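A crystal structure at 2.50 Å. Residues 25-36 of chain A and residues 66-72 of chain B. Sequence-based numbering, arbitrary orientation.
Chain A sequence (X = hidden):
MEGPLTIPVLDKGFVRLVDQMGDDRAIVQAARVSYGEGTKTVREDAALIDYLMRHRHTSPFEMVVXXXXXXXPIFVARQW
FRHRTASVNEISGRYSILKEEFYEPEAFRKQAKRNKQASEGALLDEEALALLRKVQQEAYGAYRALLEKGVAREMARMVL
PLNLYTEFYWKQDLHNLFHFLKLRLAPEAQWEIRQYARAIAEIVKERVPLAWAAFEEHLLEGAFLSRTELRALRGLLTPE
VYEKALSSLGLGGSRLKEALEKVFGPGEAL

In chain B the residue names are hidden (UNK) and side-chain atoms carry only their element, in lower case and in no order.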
ATOM      1  N   ARG A  25      16.064  -4.544 -19.150  1.00 36.52           N
ATOM      2  CA  ARG A  25      17.367  -4.641 -18.491  1.00 36.15           C
ATOM      3  C   ARG A  25      17.294  -4.335 -17.004  1.00 35.56           C
ATOM      4  O   ARG A  25      18.066  -4.889 -16.207  1.00 35.12           O
ATOM      5  CB  ARG A  25      18.363  -3.690 -19.154  1.00 37.33           C
ATOM      6  CG  ARG A  25      18.644  -4.019 -20.612  1.00 39.73           C
ATOM      7  CD  ARG A  25      19.492  -2.949 -21.263  1.00 41.59           C
ATOM      8  NE  ARG A  25      19.051  -1.619 -20.859  1.00 43.83           N
ATOM      9  CZ  ARG A  25      19.413  -0.493 -21.459  1.00 44.74           C
ATOM     10  NH1 ARG A  25      20.226  -0.525 -22.506  1.00 44.76           N
ATOM     11  NH2 ARG A  25      18.964   0.666 -21.002  1.00 46.92           N
ATOM     12  N   ALA A  26      16.365  -3.458 -16.631  1.00 33.60           N
ATOM     13  CA  ALA A  26      16.205  -3.068 -15.236  1.00 31.83           C
ATOM     14  C   ALA A  26      15.681  -4.224 -14.368  1.00 32.15           C
ATOM     15  O   ALA A  26      16.085  -4.388 -13.214  1.00 30.23           O
ATOM     16  CB  ALA A  26      15.276  -1.870 -15.152  1.00 31.35           C
ATOM     17  N   ILE A  27      14.782  -5.028 -14.930  1.00 32.36           N
ATOM     18  CA  ILE A  27      14.225  -6.158 -14.200  1.00 31.91           C
ATOM     19  C   ILE A  27      15.354  -7.123 -13.856  1.00 33.33           C
ATOM     20  O   ILE A  27      15.554  -7.500 -12.691  1.00 32.73           O
ATOM     21  CB  ILE A  27      13.198  -6.895 -15.052  1.00 29.50           C
ATOM     22  CG1 ILE A  27      12.225  -5.900 -15.660  1.00 27.99           C
ATOM     23  CG2 ILE A  27      12.452  -7.887 -14.209  1.00 30.23           C
ATOM     24  CD1 ILE A  27      11.331  -6.500 -16.710  1.00 29.14           C
ATOM     25  N   VAL A  28      16.104  -7.496 -14.888  1.00 34.08           N
ATOM     26  CA  VAL A  28      17.221  -8.422 -14.749  1.00 36.80           C
ATOM     27  C   VAL A  28      18.324  -7.861 -13.831  1.00 36.59           C
ATOM     28  O   VAL A  28      18.911  -8.586 -13.023  1.00 35.45           O
ATOM     29  CB  VAL A  28      17.786  -8.782 -16.164  1.00 38.27           C
ATOM     30  CG1 VAL A  28      18.610  -7.635 -16.732  1.00 37.60           C
ATOM     31  CG2 VAL A  28      18.589 -10.038 -16.092  1.00 40.79           C
ATOM     32  N   GLN A  29      18.589  -6.564 -13.952  1.00 37.73           N
ATOM     33  CA  GLN A  29      19.597  -5.904 -13.133  1.00 38.79           C
ATOM     34  C   GLN A  29      19.231  -5.991 -11.641  1.00 40.07           C
ATOM     35  O   GLN A  29      20.049  -6.409 -10.808  1.00 39.66           O
ATOM     36  CB  GLN A  29      19.721  -4.437 -13.561  1.00 39.34           C
ATOM     37  CG  GLN A  29      20.459  -3.548 -12.568  1.00 37.31           C
ATOM     38  CD  GLN A  29      20.425  -2.086 -12.964  1.00 39.06           C
ATOM     39  OE1 GLN A  29      19.361  -1.506 -13.178  1.00 36.93           O
ATOM     40  NE2 GLN A  29      21.599  -1.481 -13.059  1.00 41.67           N
ATOM     41  N   ALA A  30      18.007  -5.583 -11.306  1.00 39.53           N
ATOM     42  CA  ALA A  30      17.535  -5.628  -9.919  1.00 39.14           C
ATOM     43  C   ALA A  30      17.497  -7.074  -9.418  1.00 39.28           C
ATOM     44  O   ALA A  30      17.803  -7.348  -8.261  1.00 39.50           O
ATOM     45  CB  ALA A  30      16.148  -5.005  -9.817  1.00 38.89           C
ATOM     46  N   ALA A  31      17.115  -8.000 -10.293  1.00 39.15           N
ATOM     47  CA  ALA A  31      17.056  -9.401  -9.918  1.00 39.02           C
ATOM     48  C   ALA A  31      18.441  -9.878  -9.514  1.00 39.34           C
ATOM     49  O   ALA A  31      18.591 -10.668  -8.579  1.00 40.31           O
ATOM     50  CB  ALA A  31      16.524 -10.236 -11.076  1.00 38.91           C
ATOM     51  N   ARG A  32      19.463  -9.388 -10.203  1.00 39.43           N
ATOM     52  CA  ARG A  32      20.825  -9.805  -9.882  1.00 40.96           C
ATOM     53  C   ARG A  32      21.498  -8.882  -8.859  1.00 42.55           C
ATOM     54  O   ARG A  32      22.639  -9.113  -8.470  1.00 43.01           O
ATOM     55  CB  ARG A  32      21.664  -9.895 -11.167  1.00 39.79           C
ATOM     56  CG  ARG A  32      21.094 -10.880 -12.203  1.00 38.26           C
ATOM     57  CD  ARG A  32      21.972 -11.019 -13.444  1.00 36.39           C
ATOM     58  NE  ARG A  32      21.415 -11.968 -14.409  1.00 34.71           N
ATOM     59  CZ  ARG A  32      21.190 -11.682 -15.690  1.00 35.22           C
ATOM     60  NH1 ARG A  32      21.480 -10.479 -16.164  1.00 37.18           N
ATOM     61  NH2 ARG A  32      20.640 -12.577 -16.494  1.00 30.97           N
ATOM     62  N   VAL A  33      20.778  -7.854  -8.413  1.00 44.01           N
ATOM     63  CA  VAL A  33      21.312  -6.898  -7.436  1.00 45.88           C
ATOM     64  C   VAL A  33      22.747  -6.574  -7.836  1.00 47.39           C
ATOM     65  O   VAL A  33      23.679  -6.745  -7.062  1.00 47.30           O
ATOM     66  CB  VAL A  33      21.311  -7.492  -6.020  1.00 45.48           C
ATOM     67  CG1 VAL A  33      21.532  -6.390  -4.985  1.00 45.94           C
ATOM     68  CG2 VAL A  33      20.006  -8.211  -5.766  1.00 45.88           C
ATOM     69  N   SER A  34      22.899  -6.097  -9.062  1.00 50.21           N
ATOM     70  CA  SER A  34      24.199  -5.790  -9.634  1.00 51.89           C
ATOM     71  C   SER A  34      24.814  -4.454  -9.253  1.00 52.48           C
ATOM     72  O   SER A  34      24.107  -3.489  -8.946  1.00 52.43           O
ATOM     73  CB  SER A  34      24.106  -5.877 -11.161  1.00 51.91           C
ATOM     74  OG  SER A  34      25.369  -5.658 -11.761  1.00 54.66           O
ATOM     75  N   TYR A  35      26.146  -4.418  -9.282  1.00 52.77           N
ATOM     76  CA  TYR A  35      26.899  -3.205  -8.989  1.00 52.68           C
ATOM     77  C   TYR A  35      26.920  -2.422 -10.295  1.00 50.58           C
ATOM     78  O   TYR A  35      27.130  -1.216 -10.312  1.00 50.16           O
ATOM     79  CB  TYR A  35      28.339  -3.534  -8.587  1.00 56.74           C
ATOM     80  CG  TYR A  35      28.504  -4.221  -7.245  1.00 62.09           C
ATOM     81  CD1 TYR A  35      27.830  -5.413  -6.956  1.00 64.62           C
ATOM     82  CD2 TYR A  35      29.365  -3.699  -6.275  1.00 63.18           C
ATOM     83  CE1 TYR A  35      28.013  -6.070  -5.733  1.00 65.40           C
ATOM     84  CE2 TYR A  35      29.553  -4.347  -5.051  1.00 64.46           C
ATOM     85  CZ  TYR A  35      28.875  -5.531  -4.787  1.00 65.88           C
ATOM     86  OH  TYR A  35      29.055  -6.173  -3.579  1.00 67.35           O
ATOM     87  N   GLY A  36      26.687  -3.129 -11.394  1.00 48.35           N
ATOM     88  CA  GLY A  36      26.700  -2.486 -12.688  1.00 48.40           C
ATOM     89  C   GLY A  36      25.440  -2.668 -13.503  1.00 48.97           C
ATOM     90  O   GLY A  36      24.338  -2.676 -12.958  1.00 49.63           O
TER
ATOM     91  N   UNK B  66      13.233   7.445  -7.115  1.00 37.02           N
ATOM     92  CA  UNK B  66      14.640   7.096  -7.020  1.00 36.99           C
ATOM     93  C   UNK B  66      14.763   5.612  -6.739  1.00 36.44           C
ATOM     94  O   UNK B  66      13.916   5.034  -6.072  1.00 36.92           O
ATOM     95  c   UNK B  66      16.373  10.068  -6.438  1.00 38.99           C
ATOM     96  c   UNK B  66      15.103  12.109  -6.452  1.00 39.87           C
ATOM     97  c   UNK B  66      15.316   7.869  -5.886  1.00 37.32           C
ATOM     98  c   UNK B  66      15.250   9.352  -6.051  1.00 39.09           C
ATOM     99  c   UNK B  66      13.971  11.409  -6.064  1.00 40.63           C
ATOM    100  c   UNK B  66      14.051  10.031  -5.864  1.00 40.97           C
ATOM    101  c   UNK B  66      16.306  11.435  -6.639  1.00 37.65           C
ATOM    102  N   UNK B  67      15.827   5.009  -7.251  1.00 35.30           N
ATOM    103  CA  UNK B  67      16.101   3.593  -7.057  1.00 35.01           C
ATOM    104  C   UNK B  67      17.587   3.494  -6.659  1.00 36.37           C
ATOM    105  O   UNK B  67      18.466   3.906  -7.407  1.00 37.13           O
ATOM    106  n   UNK B  67      15.493   0.278 -11.945  1.00 31.26           N
ATOM    107  c   UNK B  67      15.997   0.552  -9.498  1.00 30.32           C
ATOM    108  c   UNK B  67      15.162   1.016 -10.680  1.00 32.33           C
ATOM    109  c   UNK B  67      15.690   1.322  -8.200  1.00 33.18           C
ATOM    110  c   UNK B  67      15.834   2.830  -8.363  1.00 32.36           C
ATOM    111  N   UNK B  68      17.865   2.969  -5.473  1.00 37.89           N
ATOM    112  CA  UNK B  68      19.243   2.848  -4.999  1.00 39.06           C
ATOM    113  C   UNK B  68      19.671   1.393  -4.884  1.00 40.42           C
ATOM    114  O   UNK B  68      18.840   0.488  -4.796  1.00 38.59           O
ATOM    115  c   UNK B  68      19.567   7.271  -3.589  1.00 40.55           C
ATOM    116  c   UNK B  68      19.392   3.461  -3.600  1.00 38.51           C
ATOM    117  c   UNK B  68      18.995   4.914  -3.506  1.00 40.64           C
ATOM    118  c   UNK B  68      17.695   5.272  -3.148  1.00 38.88           C
ATOM    119  c   UNK B  68      18.265   7.612  -3.229  1.00 38.61           C
ATOM    120  c   UNK B  68      19.928   5.925  -3.730  1.00 39.56           C
ATOM    121  c   UNK B  68      17.330   6.613  -3.010  1.00 37.79           C
ATOM    122  N   UNK B  69      20.982   1.180  -4.887  1.00 41.69           N
ATOM    123  CA  UNK B  69      21.545  -0.151  -4.685  1.00 40.54           C
ATOM    124  C   UNK B  69      22.201   0.097  -3.348  1.00 39.76           C
ATOM    125  O   UNK B  69      23.007   1.014  -3.228  1.00 39.96           O
ATOM    126  c   UNK B  69      24.859  -3.349  -5.675  1.00 42.73           C
ATOM    127  n   UNK B  69      24.301  -2.299  -6.252  1.00 41.66           N
ATOM    128  c   UNK B  69      23.432  -2.482  -4.256  1.00 40.34           C
ATOM    129  c   UNK B  69      22.605  -0.502  -5.724  1.00 40.87           C
ATOM    130  c   UNK B  69      23.396  -1.729  -5.382  1.00 41.49           C
ATOM    131  n   UNK B  69      24.349  -3.482  -4.464  1.00 40.19           N
ATOM    132  N   UNK B  70      21.841  -0.702  -2.350  1.00 39.39           N
ATOM    133  CA  UNK B  70      22.356  -0.528  -1.006  1.00 39.76           C
ATOM    134  C   UNK B  70      23.009  -1.760  -0.443  1.00 43.49           C
ATOM    135  O   UNK B  70      22.558  -2.885  -0.674  1.00 43.87           O
ATOM    136  c   UNK B  70      20.518   1.074  -0.486  1.00 38.23           C
ATOM    137  c   UNK B  70      21.230  -0.157  -0.020  1.00 39.09           C
ATOM    138  c   UNK B  70      21.792   0.038   1.380  1.00 38.38           C
ATOM    139  N   UNK B  71      24.077  -1.525   0.314  1.00 45.29           N
ATOM    140  CA  UNK B  71      24.803  -2.581   1.000  1.00 43.79           C
ATOM    141  C   UNK B  71      24.787  -2.105   2.448  1.00 42.21           C
ATOM    142  O   UNK B  71      25.164  -0.970   2.744  1.00 41.22           O
ATOM    143  c   UNK B  71      27.021  -3.881   1.081  1.00 46.05           C
ATOM    144  c   UNK B  71      28.312  -4.158   0.325  1.00 48.41           C
ATOM    145  c   UNK B  71      29.033  -5.384   0.881  1.00 50.14           C
ATOM    146  c   UNK B  71      26.242  -2.704   0.478  1.00 45.68           C
ATOM    147  n   UNK B  71      30.204  -5.798   0.058  1.00 50.39           N
ATOM    148  N   UNK B  72      24.314  -2.963   3.341  1.00 41.09           N
ATOM    149  CA  UNK B  72      24.215  -2.625   4.752  1.00 40.82           C
ATOM    150  C   UNK B  72      24.137  -3.897   5.565  1.00 40.89           C
ATOM    151  O   UNK B  72      23.857  -4.978   5.030  1.00 41.94           O
ATOM    152  c   UNK B  72      22.959  -1.781   5.003  1.00 37.70           C
TER

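Position 66 carries seven side-chain carbons: one attached to CA, then a ring of six with no heteroatom and no atom beyond it. The side chain is out of reach of the chain A stretch, so the assignment rests on atom count and ring shape alone: phenylalanine, F66(B).

Position 67 has four carbons in an unbranched row ending in a nitrogen. Its CA-to-CB bond points toward the chain A stretch, and the terminal nitrogen comes 3.9 Å from CB of A26(A) and 4.4 Å from OE1 of Q29(A). The row and its nitrogen define lysine, K67(B). The chain bends at chi3 (-55°, m). The distance to OE1 of Q29(A) is too long for a direct bond; NZ is hydrogen-bonded elsewhere in the structure.

Position 68 again shows one carbon followed by a six-carbon ring, and it too is out of reach of the chain A stretch; it is phenylalanine, F68(B).

At position 69 one carbon leads to a five-membered ring of three carbons and two nitrogens. The nitrogens are separated by a single carbon, as in imidazole. One nitrogen lies 3.0 Å from the backbone O of S34(A), although the geometry leaves a hydrogen bond undecided. The other comes within 4.1 Å of CG1 of V33(A), and the carbon between them sits 3.8 Å from CD1 of Y35(A), over one face of the tyrosine ring. The residue is histidine, H69(B), and these three atoms are its ND1, NE2 and CE1. With planes at 84° and centroids 5.2 Å apart, its ring and that of Y35(A) form an edge-to-face pair, histidine supplying the edge.

Position 70 has three carbons, the first carrying the other two, and its CA-to-CB bond points away from the chain A stretch: valine, V70(B).

Position 71 repeats the row of four carbons and a terminal nitrogen, which comes 3.8 Å from OH of Y35(A). It is lysine, K71(B), and all four chi angles are t, so an extended chain carries NZ there.

Position 72 has a single side-chain carbon, beyond reach of the chain A stretch: alanine, A72(B).

The contact follows from strand alternation: K67(B), H69(B) and K71(B) have CA-to-CB bonds pointing toward the chain A stretch, and H69(B) gives the largest covered area, 88 of 282 Å² summed over both sides. Near it the helix gives way to a Schellman motif, with V33(A) at positive phi (43°). A hydrogen bond from NE2 of Q29(A) to O of G36(A) (3.0 Å) ties the following segment back to the helix; another, from N of G36(A) to OG of S34(A) (2.9 Å), braces it locally. The imidazole thus meets both the backbone of this turn and the face of Y35(A).

Chain B, residues 66-72: FKFHVKA
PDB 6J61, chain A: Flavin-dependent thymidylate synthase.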